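Local coordinates for endo-1,4-beta-xylanase (Bacteroides thetaiotaomicron VPI-5482, PDB 3KST), which probably hydrolyses O-glycosidic bonds in xylan-type plant polysaccharides as a calcium-binding member of glycoside hydrolase family 43, at residues S16-L22 with P302-K306; Y21-P27 with R278-I282; K35-Y39 with C52-L58; N212-V217 with V247-H251. Residues are numbered along the deposited sequence.

In the fold
Family 43 enzymes fold as five-bladed beta-propellers, and here interaction 2 touches each of the other three contacts. Interaction 1 joins the first ordered residues to the C-terminus and shares Tyr21 and Leu22 with interaction 2, which includes Asp26, the predicted proton acceptor. Interaction 3 is a hairpin packed against both: Phe53 CE1 lies 3.6 Å from Ile24 CG2, and Phe53 CG 3.8 Å from Leu22 CD1. Interaction 4 approaches Asp26 from another part of the propeller, with Asp26 OD1 3.2 Å from His251 ND1, while His251 NE2 binds calcium. The side chain of Asp26 is about 6 Å from the bound calcium ion, that of Tyr39 about 9 Å and that of Leu22 about 14 Å.

Interaction 1 (S16-L22 with P302-K306); sequences SVETNYL and PRVLK
The first ordered residues and the C-terminal residues of the chain pair as antiparallel strands interrupted by a classic beta bulge. Val17 faces Leu305 in a non-hydrogen-bonded pair (CA-CA 4.6 Å), and Thr19 faces Val304 in a hydrogen-bonded pair (CA-CA 5.2 Å). Between them Glu18 leaves the extended conformation (phi/psi -86/-51), so that Glu18 N and Thr19 N both donate to Val304 O, at 2.8 and 3.2 Å. Val304 N returns a bond to Thr19 O at 2.8 Å, and toward the C-terminal Lys306 its N reaches Ser16 O at 3.1 Å. A water extends this pairing, accepting from Ser16 N (2.7 Å) and donating to Lys306 O (2.6 Å). A second water donates to Asn20 OD1 (2.7 Å) and accepts from Arg303 NH1 (2.9 Å). Glu18, chi1 t, points toward the partner strand, where its OE1 forms a salt bridge with Lys306 NZ at 3.4 Å; its OE2 pairs with Arg63. The beta-branched Thr19 and Val304 suit a strand and share one face, with Thr19 CG2 3.6 Å from Val304 CB. Leu22 CB meets Pro302 CG at 3.5 Å, and Leu22 CD1 meets Val304 CG2 at 4.0 Å. At residues 303-305 the strand lies between 17-19 and the parallel strand 60-69, where Arg303 and Leu305 bond to the Trp61 backbone and Arg303 NE to Asn60; strand 279-287 pairs with 293-305 elsewhere, and Leu22 and Val304 pack on Phe53 of strand 49-55.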
loop_
_atom_site.group_PDB
_atom_site.type_symbol
_atom_site.label_atom_id
_atom_site.label_comp_id
_atom_site.label_asym_id
_atom_site.label_seq_id
_atom_site.Cartn_x
_atom_site.Cartn_y
_atom_site.Cartn_z
ATOM N N SER A 16 2.586 -15.879 24.420
ATOM C CA SER A 16 2.104 -16.975 23.538
ATOM C C SER A 16 1.757 -16.493 22.129
ATOM O O SER A 16 1.459 -15.321 21.923
ATOM C CB SER A 16 0.908 -17.685 24.162
ATOM O OG SER A 16 -0.154 -16.794 24.386
ATOM N N VAL A 17 1.766 -17.438 21.193
ATOM C CA VAL A 17 1.583 -17.165 19.774
ATOM C C VAL A 17 0.115 -17.223 19.325
ATOM O O VAL A 17 -0.573 -18.197 19.597
ATOM C CB VAL A 17 2.391 -18.185 18.926
ATOM C CG1 VAL A 17 2.140 -17.974 17.437
ATOM C CG2 VAL A 17 3.893 -18.130 19.254
ATOM N N GLU A 18 -0.364 -16.177 18.648
ATOM C CA GLU A 18 -1.716 -16.200 18.048
ATOM C C GLU A 18 -1.571 -16.855 16.667
ATOM O O GLU A 18 -2.327 -17.772 16.299
ATOM C CB GLU A 18 -2.306 -14.785 17.937
ATOM C CG GLU A 18 -3.704 -14.753 17.390
ATOM C CD GLU A 18 -4.272 -13.355 17.381
ATOM O OE1 GLU A 18 -4.633 -12.864 18.459
ATOM O OE2 GLU A 18 -4.398 -12.765 16.289
ATOM N N THR A 19 -0.622 -16.349 15.889
ATOM C CA THR A 19 -0.313 -16.912 14.579
ATOM C C THR A 19 1.161 -16.712 14.250
ATOM O O THR A 19 1.751 -15.721 14.677
ATOM C CB THR A 19 -1.197 -16.295 13.473
ATOM O OG1 THR A 19 -0.836 -16.848 12.202
ATOM C CG2 THR A 19 -1.046 -14.782 13.415
ATOM N N ASN A 20 1.735 -17.652 13.490
ATOM C CA ASN A 20 3.136 -17.539 13.005
ATOM C C ASN A 20 3.296 -16.671 11.736
ATOM O O ASN A 20 4.315 -16.738 11.066
ATOM C CB ASN A 20 3.753 -18.949 12.793
ATOM C CG ASN A 20 4.008 -19.680 14.111
ATOM O OD1 ASN A 20 4.501 -19.086 15.077
ATOM N ND2 ASN A 20 3.721 -20.984 14.141
ATOM N N TYR A 21 2.291 -15.862 11.408
ATOM C CA TYR A 21 2.283 -15.011 10.213
ATOM C C TYR A 21 1.683 -13.684 10.586
ATOM O O TYR A 21 1.108 -13.559 11.657
ATOM C CB TYR A 21 1.393 -15.634 9.139
ATOM C CG TYR A 21 1.764 -17.024 8.842
ATOM C CD1 TYR A 21 1.202 -18.075 9.571
ATOM C CD2 TYR A 21 2.743 -17.320 7.872
ATOM C CE1 TYR A 21 1.595 -19.384 9.341
ATOM C CE2 TYR A 21 3.133 -18.630 7.632
ATOM C CZ TYR A 21 2.549 -19.661 8.358
ATOM O OH TYR A 21 2.912 -20.956 8.106
ATOM N N LEU A 22 1.819 -12.698 9.712
ATOM C CA LEU A 22 1.100 -11.418 9.863
ATOM C C LEU A 22 -0.028 -11.552 8.818
ATOM O O LEU A 22 0.204 -11.347 7.613
ATOM C CB LEU A 22 2.024 -10.227 9.637
ATOM C CG LEU A 22 1.293 -8.889 9.731
ATOM C CD1 LEU A 22 0.492 -8.775 11.038
ATOM C CD2 LEU A 22 2.256 -7.737 9.575
ATOM N N PRO A 302 7.207 -12.144 10.004
ATOM C CA PRO A 302 6.565 -11.685 11.238
ATOM C C PRO A 302 5.549 -12.683 11.823
ATOM O O PRO A 302 5.065 -13.589 11.138
ATOM C CB PRO A 302 5.890 -10.377 10.794
ATOM C CG PRO A 302 5.443 -10.687 9.418
ATOM C CD PRO A 302 6.589 -11.507 8.821
ATOM N N ARG A 303 5.240 -12.527 13.101
ATOM C CA ARG A 303 4.221 -13.368 13.771
ATOM C C ARG A 303 3.420 -12.469 14.682
ATOM O O ARG A 303 3.890 -11.370 15.007
ATOM C CB ARG A 303 4.880 -14.498 14.570
ATOM C CG ARG A 303 5.896 -14.017 15.586
ATOM C CD ARG A 303 6.438 -15.154 16.408
ATOM N NE ARG A 303 7.161 -14.642 17.575
ATOM C CZ ARG A 303 7.546 -15.374 18.630
ATOM N NH1 ARG A 303 7.309 -16.696 18.717
ATOM N NH2 ARG A 303 8.185 -14.768 19.630
ATOM N N VAL A 304 2.261 -12.957 15.134
ATOM C CA VAL A 304 1.389 -12.183 16.028
ATOM C C VAL A 304 1.296 -12.890 17.357
ATOM O O VAL A 304 1.038 -14.103 17.389
ATOM C CB VAL A 304 -0.019 -11.986 15.460
ATOM C CG1 VAL A 304 -0.861 -11.176 16.456
ATOM C CG2 VAL A 304 0.051 -11.259 14.124
ATOM N N LEU A 305 1.510 -12.121 18.428
ATOM C CA LEU A 305 1.477 -12.587 19.809
ATOM C C LEU A 305 0.327 -11.964 20.584
ATOM O O LEU A 305 -0.173 -10.892 20.223
ATOM C CB LEU A 305 2.779 -12.187 20.510
ATOM C CG LEU A 305 4.085 -12.580 19.821
ATOM C CD1 LEU A 305 5.283 -12.101 20.645
ATOM C CD2 LEU A 305 4.163 -14.103 19.526
ATOM N N LYS A 306 -0.057 -12.629 21.671
ATOM C CA LYS A 306 -1.087 -12.124 22.598
ATOM C C LYS A 306 -0.670 -12.233 24.071
ATOM O O LYS A 306 0.460 -12.631 24.388
ATOM C CB LYS A 306 -2.389 -12.845 22.352
ATOM C CG LYS A 306 -2.329 -14.370 22.478
ATOM C CD LYS A 306 -3.734 -14.987 22.310
ATOM C CE LYS A 306 -4.240 -14.915 20.879
ATOM N NZ LYS A 306 -5.691 -15.236 20.696
ATOM O OXT LYS A 306 -1.465 -11.912 24.975
HETATM O O HOH W 1 2.964 -13.265 23.959
HETATM O O HOH W 2 6.689 -18.535 16.587
#

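Interaction 2 (Y21-P27 with R278-I282); sequences YLPIADP and RTSYI
An inverse gamma turn centred on Pro23 (phi/psi -81/59) bends the loop against the start of strand 279-287, in the segment of this family 43 beta-propeller that holds the predicted proton acceptor Asp26. Proline suits the turn because its ring fixes phi near the required value. Leu22 O accepts twice, from Ile24 N inside the turn at 2.8 Å and from Ser280 N across the contact at 2.9 Å. Ser280, chi1 m, points toward the loop, and its OG donates to Ile24 O at 2.8 Å; a small hydroxyl fits here, with Pro27 CG only 3.2 Å from that OG. One water joins Leu22 N (3.1 Å), Thr279 OG1 (2.7 Å) and Ser280 O (2.7 Å). Farther on, the Arg278 guanidinium lays one face over Ala25, CZ to CB 3.3 Å. Asp26 has positive phi (46°), and its OD2 hydrogen-bonds Thr41. Its salt bridge to Arg278 is long, OD1 to NH1 3.8 Å, but two waters bridge them, one weakly between Asp26 OD1 and Arg278 NH1, the other from Asp26 OD2 at 2.7 Å to Arg278 NH1 at 3.1 Å.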
loop_
_atom_site.group_PDB
_atom_site.type_symbol
_atom_site.label_atom_id
_atom_site.label_comp_id
_atom_site.label_asym_id
_atom_site.label_seq_id
_atom_site.Cartn_x
_atom_site.Cartn_y
_atom_site.Cartn_z
ATOM N N TYR A 21 2.291 -15.862 11.408
ATOM C CA TYR A 21 2.283 -15.011 10.213
ATOM C C TYR A 21 1.683 -13.684 10.586
ATOM O O TYR A 21 1.108 -13.559 11.657
ATOM C CB TYR A 21 1.393 -15.634 9.139
ATOM C CG TYR A 21 1.764 -17.024 8.842
ATOM C CD1 TYR A 21 1.202 -18.075 9.571
ATOM C CD2 TYR A 21 2.743 -17.320 7.872
ATOM C CE1 TYR A 21 1.595 -19.384 9.341
ATOM C CE2 TYR A 21 3.133 -18.630 7.632
ATOM C CZ TYR A 21 2.549 -19.661 8.358
ATOM O OH TYR A 21 2.912 -20.956 8.106
ATOM N N LEU A 22 1.819 -12.698 9.712
ATOM C CA LEU A 22 1.100 -11.418 9.863
ATOM C C LEU A 22 -0.028 -11.552 8.818
ATOM O O LEU A 22 0.204 -11.347 7.613
ATOM C CB LEU A 22 2.024 -10.227 9.637
ATOM C CG LEU A 22 1.293 -8.889 9.731
ATOM C CD1 LEU A 22 0.492 -8.775 11.038
ATOM C CD2 LEU A 22 2.256 -7.737 9.575
ATOM N N PRO A 23 -1.254 -11.889 9.272
ATOM C CA PRO A 23 -2.279 -12.345 8.362
ATOM C C PRO A 23 -3.043 -11.272 7.584
ATOM O O PRO A 23 -4.279 -11.205 7.660
ATOM C CB PRO A 23 -3.179 -13.159 9.296
ATOM C CG PRO A 23 -3.160 -12.389 10.540
ATOM C CD PRO A 23 -1.767 -11.867 10.672
ATOM N N ILE A 24 -2.318 -10.477 6.807
ATOM C CA ILE A 24 -2.929 -9.430 5.939
ATOM C C ILE A 24 -2.314 -9.462 4.537
ATOM O O ILE A 24 -1.182 -9.948 4.344
ATOM C CB ILE A 24 -2.753 -7.987 6.503
ATOM C CG1 ILE A 24 -1.253 -7.630 6.702
ATOM C CG2 ILE A 24 -3.511 -7.828 7.836
ATOM C CD1 ILE A 24 -0.968 -6.249 7.290
ATOM N N ALA A 25 -3.082 -8.939 3.579
ATOM C CA ALA A 25 -2.620 -8.690 2.218
ATOM C C ALA A 25 -2.504 -7.160 2.065
ATOM O O ALA A 25 -2.920 -6.388 2.939
ATOM C CB ALA A 25 -3.594 -9.271 1.192
ATOM N N ASP A 26 -1.931 -6.745 0.947
ATOM C CA ASP A 26 -1.789 -5.330 0.564
ATOM C C ASP A 26 -1.279 -4.444 1.719
ATOM O O ASP A 26 -1.872 -3.369 1.995
ATOM C CB ASP A 26 -3.173 -4.854 0.086
ATOM C CG ASP A 26 -3.804 -5.771 -0.977
ATOM O OD1 ASP A 26 -3.075 -6.344 -1.845
ATOM O OD2 ASP A 26 -5.051 -5.892 -0.981
ATOM N N PRO A 27 -0.237 -4.918 2.453
ATOM C CA PRO A 27 0.196 -4.228 3.650
ATOM C C PRO A 27 0.756 -2.813 3.518
ATOM O O PRO A 27 1.344 -2.432 2.489
ATOM C CB PRO A 27 1.275 -5.191 4.219
ATOM C CG PRO A 27 1.887 -5.734 2.992
ATOM C CD PRO A 27 0.654 -6.073 2.207
ATOM N N ARG A 278 -3.403 -14.864 2.030
ATOM C CA ARG A 278 -2.131 -14.152 1.883
ATOM C C ARG A 278 -1.692 -13.589 3.255
ATOM O O ARG A 278 -2.536 -13.239 4.107
ATOM C CB ARG A 278 -2.231 -13.047 0.838
ATOM C CG ARG A 278 -2.437 -13.579 -0.588
ATOM C CD ARG A 278 -2.812 -12.471 -1.553
ATOM N NE ARG A 278 -4.142 -11.953 -1.194
ATOM C CZ ARG A 278 -4.669 -10.787 -1.594
ATOM N NH1 ARG A 278 -3.998 -9.950 -2.391
ATOM N NH2 ARG A 278 -5.892 -10.461 -1.173
ATOM N N THR A 279 -0.379 -13.538 3.458
ATOM C CA THR A 279 0.249 -13.025 4.680
ATOM C C THR A 279 1.411 -12.134 4.290
ATOM O O THR A 279 1.868 -12.176 3.146
ATOM C CB THR A 279 0.682 -14.159 5.633
ATOM O OG1 THR A 279 1.924 -14.730 5.193
ATOM C CG2 THR A 279 -0.411 -15.259 5.735
ATOM N N SER A 280 1.890 -11.321 5.237
ATOM C CA SER A 280 2.885 -10.302 4.946
ATOM C C SER A 280 4.256 -10.546 5.542
ATOM O O SER A 280 4.391 -11.243 6.543
ATOM C CB SER A 280 2.331 -8.927 5.299
ATOM O OG SER A 280 1.319 -8.590 4.363
ATOM N N TYR A 281 5.246 -9.971 4.868
ATOM C CA TYR A 281 6.692 -10.163 5.099
ATOM C C TYR A 281 7.423 -8.833 4.900
ATOM O O TYR A 281 6.885 -7.905 4.301
ATOM C CB TYR A 281 7.243 -11.195 4.104
ATOM C CG TYR A 281 6.603 -12.565 4.238
ATOM C CD1 TYR A 281 7.085 -13.476 5.169
ATOM C CD2 TYR A 281 5.487 -12.932 3.468
ATOM C CE1 TYR A 281 6.493 -14.718 5.328
ATOM C CE2 TYR A 281 4.873 -14.165 3.610
ATOM C CZ TYR A 281 5.388 -15.065 4.570
ATOM O OH TYR A 281 4.805 -16.293 4.720
ATOM N N ILE A 282 8.656 -8.752 5.393
ATOM C CA ILE A 282 9.471 -7.525 5.304
ATOM C C ILE A 282 10.899 -7.786 4.776
ATOM O O ILE A 282 11.572 -8.702 5.233
ATOM C CB ILE A 282 9.544 -6.826 6.649
ATOM C CG1 ILE A 282 8.154 -6.346 7.120
ATOM C CG2 ILE A 282 10.516 -5.613 6.601
ATOM C CD1 ILE A 282 8.164 -5.843 8.570
HETATM O O HOH W 3 3.365 -13.655 7.230
HETATM O O HOH W 4 -5.224 -12.738 4.730
HETATM O O HOH W 5 -3.369 -7.658 -4.186
HETATM O O HOH W 6 -6.127 -7.686 -2.642
#

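Interaction 3 (K35-Y39 with C52-L58); sequences KYYAY and CFSSDDL
Strands 35-41 and 49-55 form an antiparallel hairpin; over 35-39 and 52-55 the axes approach to 4.6 Å, with 153° between directions. Cys52, within strand 49-55, sets its SG among aromatics, 3.7 Å from Tyr39 CE2 and 4.0 Å from Tyr37 CD1, at the edge of the latter ring. Phe53 pairs with Ala38 through Phe53 N to Ala38 O (3.0 Å) and Ala38 N to Phe53 O (2.7 Å); they share one face, CB to CB 4.2 Å, and the large Phe53 ring packs on Leu22 and Ile24. Ser54 faces Tyr37 in a non-hydrogen-bonded pair (CA-CA 4.5 Å). Ser55 pairs with Tyr36, Ser55 N to Tyr36 O 3.0 Å and Tyr36 N to Ser55 O 2.9 Å, and Ser55 OG, chi1 t, accepts from Asp57 N (3.2 Å) and Leu58 N (2.8 Å), an ST turn and ST motif ending the strand. Asp56 OD1 makes a long salt bridge to Lys35 NZ, 3.7 Å. Leu58, at positive phi, sets CD2 3.7 Å above the Tyr36 ring centroid, a CH-pi contact. The hairpin lies between strands 27-32 and 60-69, four neighbouring antiparallel strands as in a propeller blade.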
loop_
_atom_site.group_PDB
_atom_site.type_symbol
_atom_site.label_atom_id
_atom_site.label_comp_id
_atom_site.label_asym_id
_atom_site.label_seq_id
_atom_site.Cartn_x
_atom_site.Cartn_y
_atom_site.Cartn_z
ATOM N N LYS A 35 6.812 3.641 17.162
ATOM C CA LYS A 35 5.995 2.412 17.131
ATOM C C LYS A 35 5.537 2.145 15.704
ATOM O O LYS A 35 5.093 3.080 15.033
ATOM C CB LYS A 35 4.777 2.615 18.065
ATOM C CG LYS A 35 4.145 1.366 18.683
ATOM C CD LYS A 35 5.101 0.668 19.653
ATOM C CE LYS A 35 4.410 0.112 20.930
ATOM N NZ LYS A 35 3.519 -1.022 20.694
ATOM N N TYR A 36 5.664 0.897 15.251
ATOM C CA TYR A 36 5.211 0.484 13.906
ATOM C C TYR A 36 3.753 0.103 13.951
ATOM O O TYR A 36 3.343 -0.574 14.876
ATOM C CB TYR A 36 6.029 -0.691 13.388
ATOM C CG TYR A 36 7.502 -0.357 13.315
ATOM C CD1 TYR A 36 8.012 0.449 12.293
ATOM C CD2 TYR A 36 8.400 -0.844 14.272
ATOM C CE1 TYR A 36 9.370 0.751 12.214
ATOM C CE2 TYR A 36 9.777 -0.521 14.207
ATOM C CZ TYR A 36 10.243 0.279 13.184
ATOM O OH TYR A 36 11.582 0.570 13.105
ATOM N N TYR A 37 2.979 0.532 12.952
ATOM C CA TYR A 37 1.548 0.224 12.853
ATOM C C TYR A 37 1.265 -0.328 11.472
ATOM O O TYR A 37 1.549 0.354 10.480
ATOM C CB TYR A 37 0.686 1.461 13.100
ATOM C CG TYR A 37 0.864 2.061 14.466
ATOM C CD1 TYR A 37 0.101 1.611 15.542
ATOM C CD2 TYR A 37 1.794 3.062 14.692
ATOM C CE1 TYR A 37 0.246 2.152 16.826
ATOM C CE2 TYR A 37 1.954 3.619 15.972
ATOM C CZ TYR A 37 1.186 3.162 17.030
ATOM O OH TYR A 37 1.338 3.707 18.294
ATOM N N ALA A 38 0.743 -1.553 11.406
ATOM C CA ALA A 38 0.454 -2.229 10.138
ATOM C C ALA A 38 -1.026 -2.312 9.907
ATOM O O ALA A 38 -1.772 -2.608 10.825
ATOM C CB ALA A 38 1.019 -3.641 10.119
ATOM N N TYR A 39 -1.425 -2.043 8.664
ATOM C CA TYR A 39 -2.822 -2.147 8.209
ATOM C C TYR A 39 -2.807 -2.835 6.864
ATOM O O TYR A 39 -1.957 -2.506 6.031
ATOM C CB TYR A 39 -3.441 -0.772 8.027
ATOM C CG TYR A 39 -3.185 0.161 9.186
ATOM C CD1 TYR A 39 -1.997 0.903 9.243
ATOM C CD2 TYR A 39 -4.104 0.282 10.233
ATOM C CE1 TYR A 39 -1.721 1.743 10.319
ATOM C CE2 TYR A 39 -3.849 1.124 11.300
ATOM C CZ TYR A 39 -2.650 1.867 11.331
ATOM O OH TYR A 39 -2.387 2.723 12.373
ATOM N N CYS A 52 -5.732 -3.230 12.927
ATOM C CA CYS A 52 -4.501 -2.499 13.228
ATOM C C CYS A 52 -3.601 -3.457 14.004
ATOM O O CYS A 52 -4.058 -4.067 14.947
ATOM C CB CYS A 52 -4.736 -1.266 14.094
ATOM S SG CYS A 52 -3.191 -0.451 14.572
ATOM N N PHE A 53 -2.361 -3.607 13.564
ATOM C CA PHE A 53 -1.336 -4.367 14.312
ATOM C C PHE A 53 -0.227 -3.397 14.677
ATOM O O PHE A 53 0.089 -2.517 13.872
ATOM C CB PHE A 53 -0.746 -5.495 13.463
ATOM C CG PHE A 53 -1.759 -6.484 12.983
ATOM C CD1 PHE A 53 -2.462 -6.239 11.811
ATOM C CD2 PHE A 53 -1.995 -7.667 13.678
ATOM C CE1 PHE A 53 -3.419 -7.164 11.332
ATOM C CE2 PHE A 53 -2.931 -8.600 13.231
ATOM C CZ PHE A 53 -3.660 -8.349 12.038
ATOM N N SER A 54 0.371 -3.534 15.872
ATOM C CA SER A 54 1.533 -2.723 16.239
ATOM C C SER A 54 2.730 -3.601 16.624
ATOM O O SER A 54 2.569 -4.756 17.011
ATOM C CB SER A 54 1.234 -1.727 17.368
ATOM O OG SER A 54 1.143 -2.362 18.626
ATOM N N SER A 55 3.909 -2.999 16.558
ATOM C CA SER A 55 5.195 -3.669 16.828
ATOM C C SER A 55 6.300 -2.698 17.230
ATOM O O SER A 55 6.325 -1.548 16.757
ATOM C CB SER A 55 5.649 -4.426 15.583
ATOM O OG SER A 55 6.944 -5.026 15.722
ATOM N N ASP A 56 7.210 -3.194 18.077
ATOM C CA ASP A 56 8.409 -2.486 18.511
ATOM C C ASP A 56 9.646 -2.841 17.667
ATOM O O ASP A 56 10.581 -2.026 17.540
ATOM C CB ASP A 56 8.715 -2.857 19.976
ATOM C CG ASP A 56 7.666 -2.365 20.943
ATOM O OD1 ASP A 56 7.246 -1.206 20.811
ATOM O OD2 ASP A 56 7.293 -3.104 21.875
ATOM N N ASP A 57 9.627 -4.036 17.071
ATOM C CA ASP A 57 10.798 -4.626 16.393
ATOM C C ASP A 57 10.601 -5.183 14.973
ATOM O O ASP A 57 11.554 -5.728 14.408
ATOM C CB ASP A 57 11.333 -5.735 17.322
ATOM C CG ASP A 57 10.320 -6.892 17.550
ATOM O OD1 ASP A 57 9.257 -6.973 16.866
ATOM O OD2 ASP A 57 10.570 -7.717 18.446
ATOM N N LEU A 58 9.376 -5.101 14.438
ATOM C CA LEU A 58 8.980 -5.623 13.107
ATOM C C LEU A 58 8.806 -7.151 13.015
ATOM O O LEU A 58 8.255 -7.632 12.029
ATOM C CB LEU A 58 9.911 -5.151 11.961
ATOM C CG LEU A 58 9.971 -3.649 11.741
ATOM C CD1 LEU A 58 11.101 -3.330 10.743
ATOM C CD2 LEU A 58 8.614 -3.168 11.235
#

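Interaction 4 (N212-V217 with V247-H251); sequences NKGYGV and VGTGH. With CA (calcium ion), chain C.
This is a buried packing of a turn and the start of strand 216-222 against the loop entering strand 250-256, beside the predicted catalytic centre. One direct hydrogen bond joins the backbones, Gly248 N to Lys213 O at 2.9 Å. A water adds a bridge, donating to Lys213 O (2.8 Å) and Tyr215 O (2.7 Å) and accepting from Thr249 N (3.1 Å). The turn from Asn212 to Tyr215 is type I, closed by Tyr215 N to Asn212 O at 3.0 Å; Asn212 OD1 adds an Asx turn by accepting from Gly214 N at 2.9 Å. Glycines suit the interface. Gly248 has positive phi (62/36), while Gly250 is nearly fully extended (-178/-168) and its CA lies 3.5 Å from Tyr215 CD2, so a beta carbon there would clash with the ring. Val217 CG2 packs 3.9 Å from Gly250 CA, and Gly216 CA makes a CA-H...O contact with Thr249 O at 3.4 Å. Tyr215, chi1 t, extends along the partner chain until its OH is 3.7 Å from His251 CB; that hydroxyl hydrogen-bonds Glu190, the predicted proton donor. His251, chi1 t, directs NE2 to the calcium at 2.6 Å, with five waters at 2.5 to 2.6 Å and Glu83 completing the shell. A calcium-binding histidine next to the predicted acids Asp26 and Glu190 is consistent with the central active site of a family 43 five-bladed beta-propeller.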
loop_
_atom_site.group_PDB
_atom_site.type_symbol
_atom_site.label_atom_id
_atom_site.label_comp_id
_atom_site.label_asym_id
_atom_site.label_seq_id
_atom_site.Cartn_x
_atom_site.Cartn_y
_atom_site.Cartn_z
ATOM N N ASN A 212 -1.535 -14.682 -9.520
ATOM C CA ASN A 212 -0.415 -15.267 -10.252
ATOM C C ASN A 212 0.803 -15.392 -9.355
ATOM O O ASN A 212 1.122 -14.453 -8.616
ATOM C CB ASN A 212 -0.044 -14.419 -11.476
ATOM C CG ASN A 212 0.725 -15.213 -12.500
ATOM O OD1 ASN A 212 1.933 -15.183 -12.510
ATOM N ND2 ASN A 212 0.012 -15.960 -13.340
ATOM N N LYS A 213 1.535 -16.510 -9.435
ATOM C CA LYS A 213 2.790 -16.644 -8.659
ATOM C C LYS A 213 3.837 -15.585 -9.008
ATOM O O LYS A 213 4.732 -15.345 -8.214
ATOM C CB LYS A 213 3.424 -18.052 -8.785
ATOM C CG LYS A 213 2.602 -19.112 -8.157
ATOM C CD LYS A 213 3.152 -20.475 -8.512
ATOM C CE LYS A 213 2.360 -21.570 -7.876
ATOM N NZ LYS A 213 2.802 -22.866 -8.418
ATOM N N GLY A 214 3.717 -15.022 -10.224
ATOM C CA GLY A 214 4.541 -13.964 -10.761
ATOM C C GLY A 214 4.101 -12.543 -10.476
ATOM O O GLY A 214 4.673 -11.585 -11.088
ATOM N N TYR A 215 3.113 -12.367 -9.581
ATOM C CA TYR A 215 2.812 -11.026 -9.029
ATOM C C TYR A 215 4.171 -10.472 -8.586
ATOM O O TYR A 215 4.981 -11.203 -7.953
ATOM C CB TYR A 215 1.892 -11.113 -7.814
ATOM C CG TYR A 215 1.126 -9.854 -7.410
ATOM C CD1 TYR A 215 0.375 -9.123 -8.338
ATOM C CD2 TYR A 215 1.019 -9.491 -6.073
ATOM C CE1 TYR A 215 -0.391 -7.993 -7.948
ATOM C CE2 TYR A 215 0.262 -8.357 -5.673
ATOM C CZ TYR A 215 -0.434 -7.626 -6.623
ATOM O OH TYR A 215 -1.170 -6.551 -6.235
ATOM N N GLY A 216 4.450 -9.219 -8.946
ATOM C CA GLY A 216 5.728 -8.616 -8.635
ATOM C C GLY A 216 5.724 -7.112 -8.566
ATOM O O GLY A 216 4.769 -6.480 -8.994
ATOM N N VAL A 217 6.796 -6.568 -8.002
ATOM C CA VAL A 217 6.958 -5.143 -7.792
ATOM C C VAL A 217 8.007 -4.533 -8.704
ATOM O O VAL A 217 9.108 -5.086 -8.868
ATOM C CB VAL A 217 7.361 -4.855 -6.335
ATOM C CG1 VAL A 217 7.582 -3.331 -6.095
ATOM C CG2 VAL A 217 6.296 -5.427 -5.360
ATOM N N VAL A 247 6.083 -16.851 -3.054
ATOM C CA VAL A 247 5.618 -16.472 -4.419
ATOM C C VAL A 247 4.379 -15.584 -4.293
ATOM O O VAL A 247 3.837 -15.434 -3.193
ATOM C CB VAL A 247 5.306 -17.691 -5.310
ATOM C CG1 VAL A 247 6.586 -18.571 -5.487
ATOM C CG2 VAL A 247 4.101 -18.497 -4.795
ATOM N N GLY A 248 3.922 -15.011 -5.409
ATOM C CA GLY A 248 2.805 -14.051 -5.368
ATOM C C GLY A 248 3.143 -12.807 -4.536
ATOM O O GLY A 248 2.264 -12.260 -3.853
ATOM N N THR A 249 4.412 -12.361 -4.609
ATOM C CA THR A 249 4.955 -11.263 -3.826
ATOM C C THR A 249 4.614 -9.885 -4.372
ATOM O O THR A 249 5.073 -9.506 -5.445
ATOM C CB THR A 249 6.493 -11.353 -3.634
ATOM O OG1 THR A 249 7.146 -11.248 -4.902
ATOM C CG2 THR A 249 6.887 -12.649 -2.880
ATOM N N GLY A 250 3.802 -9.138 -3.629
ATOM C CA GLY A 250 3.424 -7.799 -4.087
ATOM C C GLY A 250 2.549 -6.988 -3.172
ATOM O O GLY A 250 2.373 -7.341 -1.990
ATOM N N HIS A 251 2.025 -5.892 -3.751
ATOM C CA HIS A 251 1.237 -4.839 -3.088
ATOM C C HIS A 251 1.822 -4.516 -1.751
ATOM O O HIS A 251 1.283 -4.885 -0.696
ATOM C CB HIS A 251 -0.265 -5.117 -2.976
ATOM C CG HIS A 251 -1.065 -3.890 -2.661
ATOM N ND1 HIS A 251 -2.262 -3.621 -3.279
ATOM C CD2 HIS A 251 -0.793 -2.811 -1.885
ATOM C CE1 HIS A 251 -2.727 -2.460 -2.840
ATOM N NE2 HIS A 251 -1.845 -1.936 -2.010
HETATM CA CA CA C . -1.165 0.308 -0.842
HETATM O O HOH W 7 6.220 -13.328 -6.942
HETATM O O HOH W 8 0.606 -0.808 0.469
HETATM O O HOH W 9 -2.460 -0.804 1.057
HETATM O O HOH W 10 1.034 0.105 -2.208
HETATM O O HOH W 11 -3.498 1.172 -0.968
HETATM O O HOH W 12 -1.514 1.344 -3.158
#